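Local structure of glucose-6-phosphate isomerase like protein (Thermus thermophilus, 1WIW) at residues Leu42-Gly47 and Gly75-Met80; Leu67-Tyr72 and Val91-Phe96. The protein probably isomerises phosphorylated sugars such as glucose-6-phosphate and mannose-6-phosphate. All blocks are in the same frame, centred on the assembly; numbering follows the deposited sequence.

Contact 1. Residues Leu42-Gly47 and Gly75-Met80; sequences LGYGEG and GEAAGM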
ATOM      1  N   LEU B  42       3.666  -2.601  17.892  1.00 16.83           N
ATOM      2  CA  LEU B  42       4.396  -2.342  16.660  1.00 16.67           C
ATOM      3  C   LEU B  42       4.512  -3.714  16.015  1.00 14.92           C
ATOM      4  O   LEU B  42       5.072  -4.632  16.610  1.00 15.98           O
ATOM      5  CB  LEU B  42       5.781  -1.778  16.978  1.00 19.37           C
ATOM      6  CG  LEU B  42       6.688  -1.401  15.805  1.00 21.83           C
ATOM      7  CD1 LEU B  42       5.994  -0.391  14.905  1.00 23.72           C
ATOM      8  CD2 LEU B  42       7.981  -0.826  16.348  1.00 24.11           C
ATOM      9  N   GLY B  43       3.974  -3.866  14.811  1.00 13.87           N
ATOM     10  CA  GLY B  43       4.024  -5.164  14.170  1.00 12.27           C
ATOM     11  C   GLY B  43       4.798  -5.261  12.872  1.00 13.19           C
ATOM     12  O   GLY B  43       4.989  -4.272  12.167  1.00 12.16           O
ATOM     13  N   TYR B  44       5.238  -6.480  12.571  1.00 12.81           N
ATOM     14  CA  TYR B  44       5.992  -6.779  11.362  1.00 13.46           C
ATOM     15  C   TYR B  44       5.450  -8.066  10.753  1.00 12.96           C
ATOM     16  O   TYR B  44       4.978  -8.951  11.474  1.00 12.39           O
ATOM     17  CB  TYR B  44       7.474  -6.964  11.692  1.00 15.51           C
ATOM     18  CG  TYR B  44       8.081  -5.787  12.418  1.00 18.42           C
ATOM     19  CD1 TYR B  44       7.960  -5.655  13.799  1.00 18.38           C
ATOM     20  CD2 TYR B  44       8.751  -4.788  11.716  1.00 19.43           C
ATOM     21  CE1 TYR B  44       8.496  -4.554  14.465  1.00 20.82           C
ATOM     22  CE2 TYR B  44       9.287  -3.686  12.369  1.00 19.63           C
ATOM     23  CZ  TYR B  44       9.157  -3.575  13.740  1.00 22.19           C
ATOM     24  OH  TYR B  44       9.691  -2.481  14.381  1.00 26.76           O
ATOM     25  N   GLY B  45       5.517  -8.165   9.429  1.00 10.91           N
ATOM     26  CA  GLY B  45       5.044  -9.357   8.747  1.00 10.42           C
ATOM     27  C   GLY B  45       3.631  -9.765   9.121  1.00  9.86           C
ATOM     28  O   GLY B  45       2.694  -8.986   8.960  1.00  8.28           O
ATOM     29  N   GLU B  46       3.493 -10.990   9.629  1.00  9.14           N
ATOM     30  CA  GLU B  46       2.205 -11.548  10.028  1.00  9.21           C
ATOM     31  C   GLU B  46       1.574 -10.827  11.211  1.00  9.44           C
ATOM     32  O   GLU B  46       0.442 -11.124  11.587  1.00  8.47           O
ATOM     33  CB  GLU B  46       2.360 -13.038  10.362  1.00 10.60           C
ATOM     34  CG  GLU B  46       2.619 -13.930   9.142  1.00 12.01           C
ATOM     35  CD  GLU B  46       2.918 -15.382   9.512  1.00 12.16           C
ATOM     36  OE1 GLU B  46       2.548 -15.806  10.631  1.00 10.14           O
ATOM     37  OE2 GLU B  46       3.512 -16.098   8.673  1.00  7.75           O
ATOM     38  N   GLY B  47       2.304  -9.881  11.796  1.00  9.31           N
ATOM     39  CA  GLY B  47       1.769  -9.152  12.931  1.00  8.24           C
ATOM     40  C   GLY B  47       1.423  -7.697  12.650  1.00 10.32           C
ATOM     41  O   GLY B  47       0.781  -7.042  13.474  1.00 11.62           O
ATOM     42  N   GLY B  75      16.018  -7.497  11.229  1.00 23.79           N
ATOM     43  CA  GLY B  75      16.704  -6.998  12.407  1.00 26.93           C
ATOM     44  C   GLY B  75      16.119  -5.786  13.103  1.00 28.15           C
ATOM     45  O   GLY B  75      16.438  -5.536  14.265  1.00 28.42           O
ATOM     46  N   GLU B  76      15.265  -5.030  12.420  1.00 29.34           N
ATOM     47  CA  GLU B  76      14.675  -3.844  13.029  1.00 31.60           C
ATOM     48  C   GLU B  76      14.006  -4.122  14.374  1.00 31.99           C
ATOM     49  O   GLU B  76      14.198  -3.374  15.333  1.00 33.00           O
ATOM     50  CB  GLU B  76      13.660  -3.199  12.080  1.00 34.40           C
ATOM     51  CG  GLU B  76      12.983  -1.971  12.674  1.00 37.60           C
ATOM     52  CD  GLU B  76      12.195  -1.179  11.653  1.00 40.43           C
ATOM     53  OE1 GLU B  76      11.231  -1.724  11.077  1.00 42.47           O
ATOM     54  OE2 GLU B  76      12.544  -0.001  11.426  1.00 43.57           O
ATOM     55  N   ALA B  77      13.222  -5.193  14.444  1.00 31.27           N
ATOM     56  CA  ALA B  77      12.521  -5.555  15.675  1.00 30.24           C
ATOM     57  C   ALA B  77      13.428  -5.472  16.897  1.00 30.16           C
ATOM     58  O   ALA B  77      13.066  -4.871  17.907  1.00 30.29           O
ATOM     59  CB  ALA B  77      11.943  -6.958  15.555  1.00 28.82           C
ATOM     60  N   ALA B  78      14.606  -6.081  16.801  1.00 30.04           N
ATOM     61  CA  ALA B  78      15.555  -6.076  17.905  1.00 30.50           C
ATOM     62  C   ALA B  78      15.963  -4.653  18.249  1.00 31.64           C
ATOM     63  O   ALA B  78      16.162  -4.316  19.415  1.00 32.09           O
ATOM     64  CB  ALA B  78      16.780  -6.897  17.540  1.00 30.46           C
ATOM     65  N   GLY B  79      16.088  -3.819  17.223  1.00 33.31           N
ATOM     66  CA  GLY B  79      16.469  -2.438  17.442  1.00 34.94           C
ATOM     67  C   GLY B  79      15.450  -1.727  18.306  1.00 36.34           C
ATOM     68  O   GLY B  79      15.789  -1.178  19.355  1.00 36.58           O
HETATM   69  N   MSE B  80      14.194  -1.742  17.868  1.00 36.11           N
HETATM   70  CA  MSE B  80      13.122  -1.094  18.614  1.00 37.51           C
HETATM   71  C   MSE B  80      13.096  -1.597  20.052  1.00 36.94           C
HETATM   72  O   MSE B  80      12.855  -0.828  20.983  1.00 37.14           O
HETATM   73  CB  MSE B  80      11.773  -1.364  17.947  1.00 39.05           C
HETATM   74  CG  MSE B  80      11.671  -0.820  16.538  1.00 41.53           C
HETATM   75 SE   MSE B  80      12.058   1.067  16.461  1.00 46.50          SE
HETATM   76  CE  MSE B  80      13.920   0.963  15.960  1.00 44.48           C
TER
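Tyr44, on the outermost strand within this chain of a parallel alpha/beta sheet of SIS type, reaches toward the start of helix 76-83, which packs on that sheet. Strand 42-45 and helix segment 76-80 run nearly antiparallel, at 168°, with their axes 10.3 Å apart, so the gap is bridged mainly by side chains. The packed part is largely apolar. Tyr44 OH sits 3.4 Å from CG of Met80, a selenomethionine, and the two side chains cross at about a right angle. Leu42, two residues back on the same side of the strand, brings CD2 to 3.7 Å from the same Met80 CG, so that one methylene meets both strand side chains. Ala77 CB stands 4.3 Å from Tyr44 CE1; Ala77 is buried and also touches Glu69 of strand 64-70. The solvent side belongs to Glu76, in the first turn after the N-cap Gly75. With CG anti to the backbone N (chi1 179°) and the chain extended beyond it, this exposed side chain nevertheless makes the shortest approach, though not a hydrogen bond. Its carboxylate plane is turned 53° from the ring, and OE1 lies in the ring plane at the edge, 3.0 Å from Tyr44 CE2.

Contact 2. Residues Leu67-Tyr72 and Val91-Phe96; sequences LLEGGY and VVRVGF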
ATOM      1  N   LEU B  67       5.602  -6.086  20.778  1.00 18.10           N
ATOM      2  CA  LEU B  67       6.384  -6.142  19.548  1.00 17.97           C
ATOM      3  C   LEU B  67       5.950  -7.400  18.804  1.00 15.76           C
ATOM      4  O   LEU B  67       6.363  -8.499  19.156  1.00 17.01           O
ATOM      5  CB  LEU B  67       7.869  -6.215  19.906  1.00 19.91           C
ATOM      6  CG  LEU B  67       8.894  -5.511  19.018  1.00 23.74           C
ATOM      7  CD1 LEU B  67       8.491  -4.059  18.810  1.00 24.89           C
ATOM      8  CD2 LEU B  67      10.270  -5.598  19.678  1.00 23.16           C
ATOM      9  N   LEU B  68       5.107  -7.237  17.787  1.00 13.77           N
ATOM     10  CA  LEU B  68       4.604  -8.377  17.020  1.00 14.42           C
ATOM     11  C   LEU B  68       5.568  -8.748  15.897  1.00 15.14           C
ATOM     12  O   LEU B  68       5.431  -8.283  14.762  1.00 14.71           O
ATOM     13  CB  LEU B  68       3.214  -8.048  16.455  1.00 13.24           C
ATOM     14  CG  LEU B  68       2.251  -7.402  17.461  1.00 14.52           C
ATOM     15  CD1 LEU B  68       0.867  -7.252  16.843  1.00 15.73           C
ATOM     16  CD2 LEU B  68       2.173  -8.251  18.720  1.00 14.32           C
ATOM     17  N   GLU B  69       6.538  -9.596  16.227  1.00 14.18           N
ATOM     18  CA  GLU B  69       7.562 -10.023  15.279  1.00 14.23           C
ATOM     19  C   GLU B  69       7.079 -11.131  14.355  1.00 12.99           C
ATOM     20  O   GLU B  69       7.434 -12.302  14.531  1.00 12.34           O
ATOM     21  CB  GLU B  69       8.800 -10.485  16.045  1.00 16.50           C
ATOM     22  CG  GLU B  69       9.284  -9.457  17.048  1.00 21.55           C
ATOM     23  CD  GLU B  69      10.523  -9.895  17.804  1.00 25.74           C
ATOM     24  OE1 GLU B  69      10.968  -9.132  18.689  1.00 28.87           O
ATOM     25  OE2 GLU B  69      11.050 -10.991  17.517  1.00 29.02           O
ATOM     26  N   GLY B  70       6.284 -10.743  13.361  1.00 11.80           N
ATOM     27  CA  GLY B  70       5.735 -11.696  12.412  1.00 10.75           C
ATOM     28  C   GLY B  70       6.587 -11.945  11.182  1.00 10.74           C
ATOM     29  O   GLY B  70       6.087 -12.454  10.175  1.00  9.05           O
ATOM     30  N   GLY B  71       7.861 -11.563  11.251  1.00 11.51           N
ATOM     31  CA  GLY B  71       8.771 -11.791  10.142  1.00 12.11           C
ATOM     32  C   GLY B  71       9.134 -10.644   9.213  1.00 14.51           C
ATOM     33  O   GLY B  71       8.486  -9.593   9.191  1.00 12.18           O
ATOM     34  N   TYR B  72      10.213 -10.863   8.461  1.00 13.99           N
ATOM     35  CA  TYR B  72      10.717  -9.932   7.455  1.00 16.07           C
ATOM     36  C   TYR B  72      11.182  -8.553   7.911  1.00 15.80           C
ATOM     37  O   TYR B  72      11.332  -7.662   7.083  1.00 18.34           O
ATOM     38  CB  TYR B  72       9.656  -9.745   6.363  1.00 15.58           C
ATOM     39  CG  TYR B  72       8.936 -11.017   5.971  1.00 14.71           C
ATOM     40  CD1 TYR B  72       9.633 -12.113   5.463  1.00 13.62           C
ATOM     41  CD2 TYR B  72       7.549 -11.123   6.109  1.00 14.70           C
ATOM     42  CE1 TYR B  72       8.968 -13.280   5.102  1.00 15.97           C
ATOM     43  CE2 TYR B  72       6.873 -12.288   5.750  1.00 12.41           C
ATOM     44  CZ  TYR B  72       7.587 -13.360   5.251  1.00 15.93           C
ATOM     45  OH  TYR B  72       6.925 -14.513   4.909  1.00 16.95           O
ATOM     46  N   VAL B  91       8.781  -4.515  27.300  1.00 29.88           N
ATOM     47  CA  VAL B  91       8.680  -5.072  25.958  1.00 28.94           C
ATOM     48  C   VAL B  91       8.241  -6.530  25.973  1.00 28.27           C
ATOM     49  O   VAL B  91       8.838  -7.365  26.654  1.00 27.94           O
ATOM     50  CB  VAL B  91      10.028  -4.979  25.212  1.00 29.63           C
ATOM     51  CG1 VAL B  91       9.893  -5.564  23.813  1.00 29.53           C
ATOM     52  CG2 VAL B  91      10.481  -3.531  25.139  1.00 28.00           C
ATOM     53  N   VAL B  92       7.184  -6.827  25.221  1.00 26.85           N
ATOM     54  CA  VAL B  92       6.675  -8.187  25.119  1.00 24.17           C
ATOM     55  C   VAL B  92       6.739  -8.616  23.659  1.00 23.52           C
ATOM     56  O   VAL B  92       5.994  -8.112  22.819  1.00 23.50           O
ATOM     57  CB  VAL B  92       5.221  -8.295  25.615  1.00 24.29           C
ATOM     58  CG1 VAL B  92       4.710  -9.711  25.398  1.00 24.44           C
ATOM     59  CG2 VAL B  92       5.148  -7.938  27.092  1.00 23.78           C
ATOM     60  N   ARG B  93       7.643  -9.548  23.372  1.00 21.29           N
ATOM     61  CA  ARG B  93       7.845 -10.054  22.023  1.00 19.81           C
ATOM     62  C   ARG B  93       6.898 -11.200  21.697  1.00 18.12           C
ATOM     63  O   ARG B  93       6.878 -12.222  22.386  1.00 18.28           O
ATOM     64  CB  ARG B  93       9.287 -10.533  21.859  1.00 20.04           C
ATOM     65  CG  ARG B  93      10.346  -9.464  22.087  1.00 24.45           C
ATOM     66  CD  ARG B  93      11.732 -10.090  22.057  1.00 26.73           C
ATOM     67  NE  ARG B  93      11.997 -10.743  20.779  1.00 30.12           N
ATOM     68  CZ  ARG B  93      12.940 -11.658  20.584  1.00 31.42           C
ATOM     69  NH1 ARG B  93      13.718 -12.039  21.589  1.00 33.43           N
ATOM     70  NH2 ARG B  93      13.106 -12.195  19.383  1.00 31.85           N
ATOM     71  N   VAL B  94       6.122 -11.016  20.636  1.00 16.54           N
ATOM     72  CA  VAL B  94       5.163 -12.013  20.181  1.00 15.92           C
ATOM     73  C   VAL B  94       5.492 -12.349  18.728  1.00 16.50           C
ATOM     74  O   VAL B  94       5.431 -11.476  17.862  1.00 15.86           O
ATOM     75  CB  VAL B  94       3.724 -11.458  20.257  1.00 16.15           C
ATOM     76  CG1 VAL B  94       2.734 -12.528  19.880  1.00 14.15           C
ATOM     77  CG2 VAL B  94       3.440 -10.936  21.653  1.00 15.85           C
ATOM     78  N   GLY B  95       5.845 -13.605  18.462  1.00 16.45           N
ATOM     79  CA  GLY B  95       6.180 -13.993  17.101  1.00 18.76           C
ATOM     80  C   GLY B  95       6.485 -15.467  16.920  1.00 19.94           C
ATOM     81  O   GLY B  95       6.029 -16.300  17.699  1.00 18.28           O
ATOM     82  N   PHE B  96       7.260 -15.800  15.892  1.00 23.98           N
ATOM     83  CA  PHE B  96       7.593 -17.199  15.632  1.00 28.22           C
ATOM     84  C   PHE B  96       9.016 -17.607  16.000  1.00 30.94           C
ATOM     85  O   PHE B  96       9.300 -18.796  16.126  1.00 32.67           O
ATOM     86  CB  PHE B  96       7.339 -17.546  14.166  1.00 27.62           C
ATOM     87  CG  PHE B  96       8.134 -16.720  13.204  1.00 27.50           C
ATOM     88  CD1 PHE B  96       7.702 -15.455  12.832  1.00 29.94           C
ATOM     89  CD2 PHE B  96       9.331 -17.201  12.683  1.00 26.43           C
ATOM     90  CE1 PHE B  96       8.451 -14.678  11.951  1.00 31.59           C
ATOM     91  CE2 PHE B  96      10.087 -16.434  11.804  1.00 27.79           C
ATOM     92  CZ  PHE B  96       9.649 -15.169  11.437  1.00 29.97           C
TER
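Leu67 and Glu69 pair with strand 91-95 in parallel fashion, but the ladder is distorted: Leu68 and Glu69 each centre an inverse gamma turn. Leu67 N binds Val92 O, and Val94 N binds Leu67 O at 2.9 Å in an almost straight bond (179°). Glu69 N, by contrast, meets Val94 O at 2.7 Å in a weak bond bent to 125°, and the same N-H also leans weakly on Leu67 O, the gamma-turn bond centred on Leu68. On the face carrying Leu67, Glu69 and Arg93, a salt bridge spans the strands. Arg93 takes the carboxylate side-on, NE to OE1 of Glu69 at 2.8 Å and NH2 to OE2 of Glu69 at 3.0 Å. The second bond lies in the guanidinium plane and uses the syn lone pair of OE2; Arg93 NE meets OE1 on its syn side but well out of the carboxylate plane, and the planes of the two groups are 31° apart. On the other face Leu68 and Val94 lie side by side, CD2 of Leu68 3.9 Å from CB of Val94, both packed on Tyr114 of helix 110-121. Beyond the strand ends, Phe96, its CG set between the backbone N and carbonyl carbon, turns its ring edge to the Gly70-Gly71 peptide, CE1 standing 3.2 Å from Gly71 N. Gly95 CA makes a CA-H...O contact of 3.3 Å with Glu69 O, where there is no room for a side chain. The two pairings of Arg93 with Glu69 restrain rotation of both end groups, and the nearby guanidinium would be expected to favour the ionised carboxylate of this buried glutamate.

Overall arrangement
After helix 17-23 the chain forms strand 39-45, helix 48-54, strand 64-70, helix 76-83 and strand 90-95. Contact 1 closes the loop from 42-47 to 75-80, which holds helix 48-54 and strand 64-70; contact 2 closes the loop from 67-72 to 91-96, which contains helix 76-83. The segments alternate, so the two loops cross. Helix 76-83 is the connection of a beta-alpha-beta crossover between parallel strands 64-70 and 90-95, and contact 1 packs it against strand 39-45, outermost within this chain. The contacts, with centres about 6 Å apart, meet at Leu68, hydrogen-bonded through its backbone to Leu42 and Tyr44, and where Ala77 O packs on Leu67 CD2. Together they join three neighbouring strands and one covering helix.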